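Local coordinates for ADP-ribosylating toxin CARDS (Mycoplasma pneumoniae, PDB 4TLV), which transfers ADP-ribose from NAD(+) to multiple target proteins in vitro, elicits vacuolization in mammalian cells and disrupts respiratory epithelium, as the main virulence factor of the bacterium, at residues A[63-68]-A[249-254]; A[220-225]-A[431-436]; A[154-159]-A[169-174]; A[164-169]-A[268-273]. All coordinates share one frame; numbering follows the deposited sequence.

Interaction 1 (A[63-68]-A[249-254]); sequences FGSWLR and CIAEKI. With SO4 (sulfate ion), chain H.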
# COMPACT_ATOMS: atom_id res chain seq x y z
N PHE A 63 -6.31 11.30 -10.18
CA PHE A 63 -6.48 11.96 -11.47
C PHE A 63 -7.28 11.08 -12.46
O PHE A 63 -7.77 11.57 -13.48
CB PHE A 63 -5.09 12.34 -12.03
CG PHE A 63 -5.13 13.35 -13.14
CD1 PHE A 63 -5.57 14.64 -12.90
CD2 PHE A 63 -4.70 13.01 -14.41
CE1 PHE A 63 -5.59 15.58 -13.92
CE2 PHE A 63 -4.72 13.94 -15.43
CZ PHE A 63 -5.17 15.23 -15.18
N GLY A 64 -7.41 9.79 -12.14
CA GLY A 64 -8.26 8.90 -12.91
C GLY A 64 -9.71 8.80 -12.46
O GLY A 64 -10.40 7.83 -12.81
N SER A 65 -10.19 9.76 -11.66
CA SER A 65 -11.59 9.77 -11.22
C SER A 65 -12.53 9.73 -12.42
O SER A 65 -12.26 10.39 -13.43
CB SER A 65 -11.91 11.03 -10.43
OG SER A 65 -11.23 11.05 -9.19
N TRP A 66 -13.64 9.01 -12.30
CA TRP A 66 -14.54 8.80 -13.42
C TRP A 66 -15.47 10.00 -13.63
O TRP A 66 -15.80 10.70 -12.68
CB TRP A 66 -15.36 7.53 -13.21
CG TRP A 66 -14.56 6.26 -13.14
CD1 TRP A 66 -13.19 6.11 -13.21
CD2 TRP A 66 -15.10 4.95 -12.98
NE1 TRP A 66 -12.86 4.78 -13.12
CE2 TRP A 66 -14.01 4.05 -12.97
CE3 TRP A 66 -16.40 4.45 -12.85
CZ2 TRP A 66 -14.19 2.67 -12.82
CZ3 TRP A 66 -16.58 3.08 -12.71
CH2 TRP A 66 -15.47 2.21 -12.69
N LEU A 67 -15.89 10.22 -14.87
CA LEU A 67 -16.68 11.41 -15.18
C LEU A 67 -18.17 11.12 -15.16
O LEU A 67 -18.58 10.00 -15.37
CB LEU A 67 -16.33 11.95 -16.57
CG LEU A 67 -14.86 12.24 -16.89
CD1 LEU A 67 -14.78 12.96 -18.22
CD2 LEU A 67 -14.22 13.06 -15.81
N ARG A 68 -18.97 12.16 -14.94
CA ARG A 68 -20.40 12.09 -15.19
C ARG A 68 -20.65 11.97 -16.69
O ARG A 68 -19.77 12.28 -17.49
CB ARG A 68 -21.11 13.34 -14.66
CG ARG A 68 -21.03 13.51 -13.15
CD ARG A 68 -21.73 14.79 -12.72
NE ARG A 68 -21.77 14.92 -11.26
CZ ARG A 68 -22.68 14.34 -10.48
NH1 ARG A 68 -23.62 13.57 -11.02
NH2 ARG A 68 -22.63 14.51 -9.16
N CYS A 249 -11.26 20.76 -7.76
CA CYS A 249 -10.83 19.44 -7.30
C CYS A 249 -11.13 18.38 -8.36
O CYS A 249 -12.16 18.44 -9.05
CB CYS A 249 -11.52 19.05 -5.99
SG CYS A 249 -11.05 20.08 -4.56
N ILE A 250 -10.25 17.40 -8.47
CA ILE A 250 -10.47 16.29 -9.37
C ILE A 250 -10.97 15.07 -8.59
O ILE A 250 -10.19 14.35 -7.97
CB ILE A 250 -9.21 15.99 -10.18
CG1 ILE A 250 -8.89 17.21 -11.07
CG2 ILE A 250 -9.40 14.73 -11.04
CD1 ILE A 250 -7.63 17.07 -11.85
N ALA A 251 -12.29 14.84 -8.64
CA ALA A 251 -12.95 13.81 -7.85
C ALA A 251 -14.41 13.76 -8.28
O ALA A 251 -14.91 14.73 -8.86
CB ALA A 251 -12.86 14.15 -6.37
N GLU A 252 -15.09 12.64 -7.99
CA GLU A 252 -16.53 12.56 -8.27
C GLU A 252 -17.26 13.52 -7.36
O GLU A 252 -18.27 14.13 -7.75
CB GLU A 252 -17.07 11.14 -8.06
CG GLU A 252 -16.45 10.07 -8.96
CD GLU A 252 -17.30 8.79 -9.01
OE1 GLU A 252 -18.41 8.76 -8.42
OE2 GLU A 252 -16.86 7.81 -9.66
N LYS A 253 -16.75 13.69 -6.14
CA LYS A 253 -17.47 14.43 -5.12
C LYS A 253 -16.60 14.57 -3.88
O LYS A 253 -15.69 13.78 -3.67
CB LYS A 253 -18.73 13.63 -4.78
CG LYS A 253 -19.63 14.22 -3.73
CD LYS A 253 -20.64 13.15 -3.31
CE LYS A 253 -21.51 13.63 -2.17
NZ LYS A 253 -22.17 12.48 -1.47
N ILE A 254 -16.88 15.59 -3.06
CA ILE A 254 -16.22 15.73 -1.76
C ILE A 254 -17.26 15.56 -0.65
O ILE A 254 -18.34 16.14 -0.71
CB ILE A 254 -15.45 17.08 -1.60
CG1 ILE A 254 -14.09 17.02 -2.31
CG2 ILE A 254 -15.14 17.35 -0.13
CD1 ILE A 254 -14.15 17.00 -3.79
S SO4 H . -24.06 10.27 -3.27
O1 SO4 H . -23.14 11.34 -3.63
O2 SO4 H . -23.69 9.72 -1.97
O3 SO4 H . -24.02 9.24 -4.31
O4 SO4 H . -25.42 10.81 -3.19

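Interaction 2 (A[220-225]-A[431-436]); sequences VSEGTS and FVTMRA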
# COMPACT_ATOMS: atom_id res chain seq x y z
N VAL A 220 -12.87 9.30 -5.31
CA VAL A 220 -12.19 9.23 -6.61
C VAL A 220 -12.51 7.96 -7.40
O VAL A 220 -11.68 7.48 -8.18
CB VAL A 220 -10.66 9.47 -6.49
CG1 VAL A 220 -10.39 10.92 -6.07
CG2 VAL A 220 -10.01 8.46 -5.49
N SER A 221 -13.72 7.44 -7.17
CA SER A 221 -14.32 6.33 -7.93
C SER A 221 -13.99 4.96 -7.37
O SER A 221 -12.97 4.77 -6.71
CB SER A 221 -13.98 6.38 -9.42
OG SER A 221 -14.23 7.67 -9.97
N GLU A 222 -14.89 4.02 -7.63
CA GLU A 222 -14.74 2.64 -7.20
C GLU A 222 -14.48 2.51 -5.70
O GLU A 222 -13.73 1.63 -5.26
CB GLU A 222 -13.66 1.94 -8.01
CG GLU A 222 -14.12 1.70 -9.43
CD GLU A 222 -13.06 1.04 -10.28
OE1 GLU A 222 -11.96 1.62 -10.40
OE2 GLU A 222 -13.35 -0.05 -10.80
N GLY A 223 -15.12 3.38 -4.93
CA GLY A 223 -15.07 3.28 -3.48
C GLY A 223 -13.84 3.92 -2.87
O GLY A 223 -13.67 3.91 -1.64
N THR A 224 -12.98 4.47 -3.71
CA THR A 224 -11.66 4.95 -3.27
C THR A 224 -11.74 6.34 -2.65
O THR A 224 -12.39 7.22 -3.21
CB THR A 224 -10.67 4.95 -4.46
OG1 THR A 224 -10.62 3.63 -5.01
CG2 THR A 224 -9.27 5.37 -4.04
N SER A 225 -11.11 6.51 -1.49
CA SER A 225 -11.01 7.81 -0.83
C SER A 225 -9.67 8.46 -1.14
O SER A 225 -8.66 7.77 -1.18
CB SER A 225 -11.09 7.63 0.70
OG SER A 225 -12.21 6.85 1.07
N PHE A 431 -11.93 -3.15 -15.07
CA PHE A 431 -10.81 -3.97 -14.62
C PHE A 431 -9.49 -3.22 -14.68
O PHE A 431 -8.65 -3.34 -13.79
CB PHE A 431 -10.68 -5.29 -15.39
CG PHE A 431 -9.55 -6.13 -14.87
CD1 PHE A 431 -9.64 -6.72 -13.63
CD2 PHE A 431 -8.37 -6.26 -15.59
CE1 PHE A 431 -8.57 -7.46 -13.12
CE2 PHE A 431 -7.32 -7.00 -15.09
CZ PHE A 431 -7.43 -7.60 -13.84
N VAL A 432 -9.29 -2.42 -15.73
CA VAL A 432 -8.01 -1.74 -15.92
C VAL A 432 -7.93 -0.39 -15.19
O VAL A 432 -7.20 0.51 -15.62
CB VAL A 432 -7.65 -1.61 -17.41
CG1 VAL A 432 -7.53 -3.02 -18.03
CG2 VAL A 432 -8.68 -0.78 -18.15
N THR A 433 -8.65 -0.29 -14.07
CA THR A 433 -8.59 0.84 -13.17
C THR A 433 -8.42 0.30 -11.75
O THR A 433 -8.73 -0.84 -11.49
CB THR A 433 -9.87 1.69 -13.23
OG1 THR A 433 -10.97 0.92 -12.74
CG2 THR A 433 -10.17 2.11 -14.68
N MET A 434 -7.93 1.13 -10.83
CA MET A 434 -7.62 0.65 -9.49
C MET A 434 -8.75 0.96 -8.51
O MET A 434 -8.99 2.11 -8.18
CB MET A 434 -6.28 1.26 -9.02
CG MET A 434 -5.08 0.68 -9.73
SD MET A 434 -3.59 1.64 -9.42
CE MET A 434 -3.67 2.80 -10.75
N ARG A 435 -9.42 -0.09 -8.04
CA ARG A 435 -10.57 0.06 -7.16
C ARG A 435 -10.10 0.05 -5.71
O ARG A 435 -8.96 -0.33 -5.42
CB ARG A 435 -11.57 -1.09 -7.37
CG ARG A 435 -11.10 -2.46 -6.85
CD ARG A 435 -12.28 -3.47 -6.70
NE ARG A 435 -12.96 -3.69 -7.98
CZ ARG A 435 -13.97 -4.54 -8.17
NH1 ARG A 435 -14.42 -5.29 -7.17
NH2 ARG A 435 -14.52 -4.66 -9.39
N ALA A 436 -10.97 0.47 -4.79
CA ALA A 436 -10.64 0.44 -3.37
C ALA A 436 -10.30 -0.99 -2.93
O ALA A 436 -10.85 -1.96 -3.44
CB ALA A 436 -11.80 1.03 -2.54
O HOH W 1 -12.54 -2.65 -10.43

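Interaction 3 (A[154-159]-A[169-174]); sequences AVPVEP and VVETTR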
# COMPACT_ATOMS: atom_id res chain seq x y z
N ALA A 154 -6.06 12.26 -18.54
CA ALA A 154 -7.01 11.23 -18.20
C ALA A 154 -7.88 11.03 -19.44
O ALA A 154 -8.38 12.01 -19.99
CB ALA A 154 -7.86 11.66 -17.02
N VAL A 155 -8.05 9.79 -19.86
CA VAL A 155 -8.88 9.48 -21.02
C VAL A 155 -9.82 8.31 -20.75
O VAL A 155 -9.50 7.39 -19.98
CB VAL A 155 -8.00 9.15 -22.24
CG1 VAL A 155 -7.17 10.37 -22.63
CG2 VAL A 155 -7.09 7.98 -21.92
N PRO A 156 -11.01 8.32 -21.38
CA PRO A 156 -11.94 7.21 -21.16
C PRO A 156 -11.42 5.90 -21.75
O PRO A 156 -10.77 5.89 -22.80
CB PRO A 156 -13.21 7.64 -21.91
CG PRO A 156 -12.79 8.73 -22.86
CD PRO A 156 -11.54 9.36 -22.29
N VAL A 157 -11.73 4.79 -21.08
CA VAL A 157 -11.45 3.46 -21.60
C VAL A 157 -12.49 3.05 -22.66
O VAL A 157 -13.69 3.18 -22.43
CB VAL A 157 -11.45 2.43 -20.45
CG1 VAL A 157 -11.22 1.01 -20.98
CG2 VAL A 157 -10.36 2.82 -19.41
N GLU A 158 -12.04 2.55 -23.80
CA GLU A 158 -12.95 2.13 -24.88
C GLU A 158 -14.08 3.14 -25.16
O GLU A 158 -15.25 2.79 -25.10
CB GLU A 158 -13.58 0.76 -24.56
CG GLU A 158 -14.11 0.04 -25.82
CD GLU A 158 -15.14 -1.04 -25.54
OE1 GLU A 158 -15.63 -1.16 -24.39
OE2 GLU A 158 -15.48 -1.78 -26.49
N PRO A 159 -13.74 4.40 -25.47
CA PRO A 159 -14.80 5.42 -25.61
C PRO A 159 -15.82 5.09 -26.71
O PRO A 159 -15.48 4.46 -27.71
CB PRO A 159 -14.01 6.68 -25.99
CG PRO A 159 -12.78 6.17 -26.63
CD PRO A 159 -12.42 4.93 -25.84
N VAL A 169 -18.36 7.40 -16.21
CA VAL A 169 -17.56 6.99 -17.36
C VAL A 169 -16.17 6.56 -16.93
O VAL A 169 -15.44 7.34 -16.34
CB VAL A 169 -17.41 8.14 -18.36
CG1 VAL A 169 -16.56 7.69 -19.54
CG2 VAL A 169 -18.78 8.63 -18.81
N VAL A 170 -15.81 5.31 -17.23
CA VAL A 170 -14.53 4.74 -16.82
C VAL A 170 -13.37 5.44 -17.49
O VAL A 170 -13.28 5.49 -18.72
CB VAL A 170 -14.47 3.23 -17.16
CG1 VAL A 170 -13.12 2.64 -16.75
CG2 VAL A 170 -15.61 2.46 -16.48
N GLU A 171 -12.46 5.98 -16.67
CA GLU A 171 -11.30 6.69 -17.14
C GLU A 171 -10.02 5.99 -16.71
O GLU A 171 -10.00 5.28 -15.70
CB GLU A 171 -11.26 8.10 -16.54
CG GLU A 171 -12.47 8.94 -16.84
CD GLU A 171 -12.41 9.60 -18.20
OE1 GLU A 171 -11.32 10.07 -18.61
OE2 GLU A 171 -13.46 9.65 -18.86
N THR A 172 -8.96 6.22 -17.46
CA THR A 172 -7.63 5.84 -17.01
C THR A 172 -6.71 7.04 -17.24
O THR A 172 -7.15 8.08 -17.72
CB THR A 172 -7.14 4.53 -17.69
OG1 THR A 172 -5.96 4.07 -17.03
CG2 THR A 172 -6.86 4.73 -19.18
N THR A 173 -5.45 6.91 -16.85
CA THR A 173 -4.52 8.02 -16.99
C THR A 173 -3.39 7.59 -17.89
O THR A 173 -3.14 6.39 -18.08
CB THR A 173 -3.95 8.46 -15.63
OG1 THR A 173 -3.35 7.32 -14.99
CG2 THR A 173 -5.07 8.98 -14.74
N ARG A 174 -2.71 8.56 -18.48
CA ARG A 174 -1.54 8.28 -19.30
C ARG A 174 -0.41 9.23 -18.92
O ARG A 174 -0.63 10.42 -18.70
CB ARG A 174 -1.89 8.45 -20.78
CG ARG A 174 -2.95 7.47 -21.28
CD ARG A 174 -3.11 7.60 -22.78
NE ARG A 174 -3.28 8.99 -23.16
CZ ARG A 174 -3.25 9.44 -24.41
NH1 ARG A 174 -3.05 8.59 -25.41
NH2 ARG A 174 -3.41 10.73 -24.66
O HOH W 2 -15.10 4.62 -20.79

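Interaction 4 (A[164-169]-A[268-273]); sequences HPAGRV and SVKELE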
# COMPACT_ATOMS: atom_id res chain seq x y z
N HIS A 164 -21.32 2.59 -18.84
CA HIS A 164 -20.95 3.50 -17.76
C HIS A 164 -21.46 2.97 -16.42
O HIS A 164 -22.64 3.08 -16.13
CB HIS A 164 -21.56 4.88 -18.02
CG HIS A 164 -21.18 5.46 -19.35
ND1 HIS A 164 -21.96 6.40 -19.99
CD2 HIS A 164 -20.12 5.22 -20.15
CE1 HIS A 164 -21.39 6.72 -21.14
NE2 HIS A 164 -20.27 6.03 -21.26
N PRO A 165 -20.57 2.38 -15.60
CA PRO A 165 -21.07 1.75 -14.37
C PRO A 165 -21.71 2.80 -13.44
O PRO A 165 -21.09 3.82 -13.13
CB PRO A 165 -19.80 1.14 -13.75
CG PRO A 165 -18.82 1.00 -14.93
CD PRO A 165 -19.12 2.22 -15.77
N ALA A 166 -22.94 2.53 -13.01
CA ALA A 166 -23.71 3.47 -12.20
C ALA A 166 -23.74 4.87 -12.80
O ALA A 166 -23.79 5.86 -12.07
CB ALA A 166 -23.17 3.50 -10.76
N GLY A 167 -23.68 4.96 -14.12
CA GLY A 167 -23.78 6.25 -14.78
C GLY A 167 -22.50 7.08 -14.81
O GLY A 167 -22.54 8.28 -15.11
N ARG A 168 -21.37 6.47 -14.47
CA ARG A 168 -20.08 7.16 -14.51
C ARG A 168 -19.21 6.57 -15.62
O ARG A 168 -19.31 5.39 -15.92
CB ARG A 168 -19.35 7.06 -13.16
CG ARG A 168 -19.93 8.00 -12.10
CD ARG A 168 -19.27 9.34 -12.15
NE ARG A 168 -19.80 10.26 -11.15
CZ ARG A 168 -19.29 11.46 -10.89
NH1 ARG A 168 -18.21 11.89 -11.54
NH2 ARG A 168 -19.87 12.22 -9.97
N VAL A 169 -18.36 7.40 -16.21
CA VAL A 169 -17.56 6.99 -17.36
C VAL A 169 -16.17 6.56 -16.93
O VAL A 169 -15.44 7.34 -16.34
CB VAL A 169 -17.41 8.14 -18.36
CG1 VAL A 169 -16.56 7.69 -19.54
CG2 VAL A 169 -18.78 8.63 -18.81
N SER A 268 -19.07 5.80 -4.39
CA SER A 268 -18.75 5.24 -5.71
C SER A 268 -18.46 3.75 -5.66
O SER A 268 -18.26 3.11 -6.70
CB SER A 268 -17.56 5.99 -6.34
OG SER A 268 -16.41 5.87 -5.50
N VAL A 269 -18.42 3.19 -4.45
CA VAL A 269 -18.26 1.76 -4.30
C VAL A 269 -19.40 1.03 -5.05
O VAL A 269 -19.26 -0.13 -5.45
CB VAL A 269 -18.18 1.34 -2.80
CG1 VAL A 269 -19.55 1.33 -2.16
CG2 VAL A 269 -17.51 -0.03 -2.61
N LYS A 270 -20.51 1.72 -5.30
CA LYS A 270 -21.62 1.11 -6.04
C LYS A 270 -21.29 0.86 -7.52
O LYS A 270 -22.02 0.18 -8.21
CB LYS A 270 -22.87 1.96 -5.95
CG LYS A 270 -22.81 3.26 -6.69
CD LYS A 270 -24.15 3.98 -6.63
CE LYS A 270 -24.04 5.37 -7.22
NZ LYS A 270 -25.38 6.05 -7.11
N GLU A 271 -20.19 1.43 -7.99
CA GLU A 271 -19.72 1.20 -9.36
C GLU A 271 -19.14 -0.20 -9.58
O GLU A 271 -18.95 -0.61 -10.73
CB GLU A 271 -18.65 2.25 -9.74
CG GLU A 271 -19.18 3.67 -9.80
CD GLU A 271 -18.09 4.75 -9.76
OE1 GLU A 271 -16.92 4.43 -9.47
OE2 GLU A 271 -18.42 5.93 -10.01
N LEU A 272 -18.80 -0.92 -8.50
CA LEU A 272 -18.01 -2.15 -8.66
C LEU A 272 -18.81 -3.25 -9.33
O LEU A 272 -19.97 -3.45 -9.01
CB LEU A 272 -17.48 -2.66 -7.32
CG LEU A 272 -16.61 -1.66 -6.53
CD1 LEU A 272 -16.07 -2.31 -5.27
CD2 LEU A 272 -15.47 -1.14 -7.39
N GLU A 273 -18.17 -3.97 -10.26
CA GLU A 273 -18.77 -5.11 -10.94
C GLU A 273 -17.75 -6.23 -10.95
O GLU A 273 -16.55 -5.98 -10.93
CB GLU A 273 -19.11 -4.77 -12.40
CG GLU A 273 -20.07 -3.61 -12.58
CD GLU A 273 -19.98 -2.97 -13.97
OE1 GLU A 273 -19.02 -3.25 -14.75
OE2 GLU A 273 -20.88 -2.16 -14.27
O HOH W 3 -23.30 -0.72 -13.26

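Interaction 1 (A[63-68]-A[249-254])
Phe63 and Ile250 form the tight end of this contact, where a loop of the mono-ADP-ribosyltransferase fold, leading into edge strand 67-68, meets the chain entering strand 253-258 in the region inferred to form the NAD(+)-binding pocket. CG of Phe63 stands anti to the backbone N (chi1 -163°), and the ring presents its edge: Ile250 CD1 lies near the ring plane, 3.3 Å from Phe63 CE1 and 3.4 Å from Phe63 CD1. Both residues are buried. Next along, Ser65 turns its side chain toward Ala251, OG resting 3.5 Å from Ala251 CA, while the hydroxyl itself is hydrogen-bonded to Phe62 O. The fit is looser at Glu252, whose extended chain passes the Trp66 backbone with CG 3.8 Å from Trp66 O. Its OE2 comes to 3.9 Å from Trp66 CB but is held by Ser221 OG, a hydroxyl that also meets Trp66 N, so Ser221, from outside both segments, bridges Glu252 and the Trp66 backbone. Beyond this the chain reaches solvent. Lys253 runs fully extended from its exposed position, makes a salt bridge to Asp255 OD1, and places NZ 2.6 Å from O1 of a sulfate ion, probably from the crystallisation liquor.

Interaction 2 (A[220-225]-A[431-436])
Glu222 sets CG anti to its carbonyl carbon (chi1 -71°) and its chain runs on extended, while Thr433 holds OG1 between its backbone N and carbonyl carbon (chi1 66°); OE1 of Glu222 lies 2.6 Å from OG1 of Thr433. Glu222 sits in a type I' beta turn, Ser221 to Thr224, which faces the chain near the end of the D2 beta-trefoil domain. The Thr433 hydroxyl has one proton and a second acceptor, Gln430 O, and which of the two takes it is not settled. The backbone link is clearer: Ala436 N donates to Glu222 O over 3.0 Å, nearly straight at 168°. Between these points the aliphatic parts cross at about a right angle, Glu222 CB being 3.7 Å from Arg435 CB. The charged ends stay apart, with Glu222 OE2 4.6 Å from Arg435 NE. A water bridges them, accepting from Arg435 NE at 2.7 Å, in the guanidinium plane at its edge, and lying 2.7 Å from Glu222 OE2, to which it can donate; Arg435 NH2 bonds to Glu273 O. Glu222 and Gly223 both take positive phi, as a type I' turn requires, and Thr224 N bonds back to Ser221 O. The contact thus joins the inferred NAD(+)-binding region to D2. Beside the bond to Glu222 O, Ala436 CB lies 3.5 Å from Gly223 O, and Thr224 OG1 makes a weak bond of 3.1 Å to Ser221 O.

Interaction 3 (A[154-159]-A[169-174])
Val155 and Thr172 form a hydrogen-bonded antiparallel pair, N to O 2.9 Å from Val155 to Thr172 and 2.8 Å in return, in a hairpin whose strand segments 154-156 and 171-174 run at 139° to one another. Ala154 with Thr173 and Pro156 with Glu171 are the flanking non-hydrogen-bonded pairs, and Val157 N extends the pairing to Val170 O at 2.9 Å. That carbonyl also accepts from a water which reaches Val157 O at 2.6 Å. Among the side chains, Glu171 lies beside Pro156, pointing the same way: a bend at chi2 (-82°) turns CD back over the partner strand, and OE1 comes to 3.2 Å from Val155 C. The proline nitrogen nearby has no hydrogen to offer it. Val157 fits CG2 against Val170 CG1 at 3.8 Å, and the same methyl lies 4.0 Å from Thr172 CG2. Arg174 crosses Val155 at about a right angle, its methylene CD near Val155 CG2, while its guanidinium is paired with Asp153. Strand 146-156 is the middle strand of the five-stranded antiparallel sheet of the transferase domain, bonded to strand 76-84 through Ala154 and Arg76; strand 168-181 lies next to it, with 67-68 outermost beyond, joined through Val169 and Leu67.

Interaction 4 (A[164-169]-A[268-273])
Pro165 and Glu273 cross at about a right angle, the oxygen OE2 of Glu273 lying 3.5 Å from CB of Pro165 and 3.8 Å from its CG. The same CB is 3.6 Å from the Glu271 carbonyl oxygen, so two oxygens approach it from one side. Arg168 meets Glu271 obliquely, and with its aliphatic part: CG of Arg168 is 3.3 Å from OE2 of Glu271. A bend at chi2 (-89°) places CD of Arg168 4.1 Å from OE2, and NE stays 4.7 Å away. With the two charged planes turned 60° apart, the pair is one of nearby opposite charges and not a salt bridge. Each group has its own partner, Arg168 NH1 on Trp66 O and Glu271 OE1 on Glu222 N, and Arg168 NE makes a weak, long ion pair with Glu252 OE1. Lys270 to Glu273 belong to the KELED motif involved in trafficking in the host endoplasmic reticulum; its first two residues lie in the 3-10 segment that includes 268-271 and, although solvent exposed as a motif, it packs Glu271 into the protein. Exposed Lys270 runs extended past Ala166, whose CB is 4.1 Å from Lys270 CG. Ala166 belongs to the turn that Arg168 N closes on Pro165 O. Ala166 N reaches a water at a long 3.3 Å, and that water donates to Glu273 OE2, which is also bonded to His163 NE2.

Overall arrangement
Interaction 3 is a backbone-bonded hairpin within the transferase sheet; interactions 1 and 4 adjoin its Val169 end and reach the same sheet. Interaction 1 is the buried one, with an apolar end and a polar one, whereas interaction 4 is partly at the surface and rests on aliphatic carbons against carboxylate oxygens. Interaction 2 links the inferred NAD(+)-binding region to D2 by one backbone bond and polar side chains. Ser221, Glu252 and Glu271 join interactions 1, 2 and 4: Glu252 OE2 lies 2.5 Å from Glu271 OE2, a close approach of two like-charged groups. Thr433 CG2 packs on Val170 CG1, so interaction 2 also touches the hairpin of interaction 3.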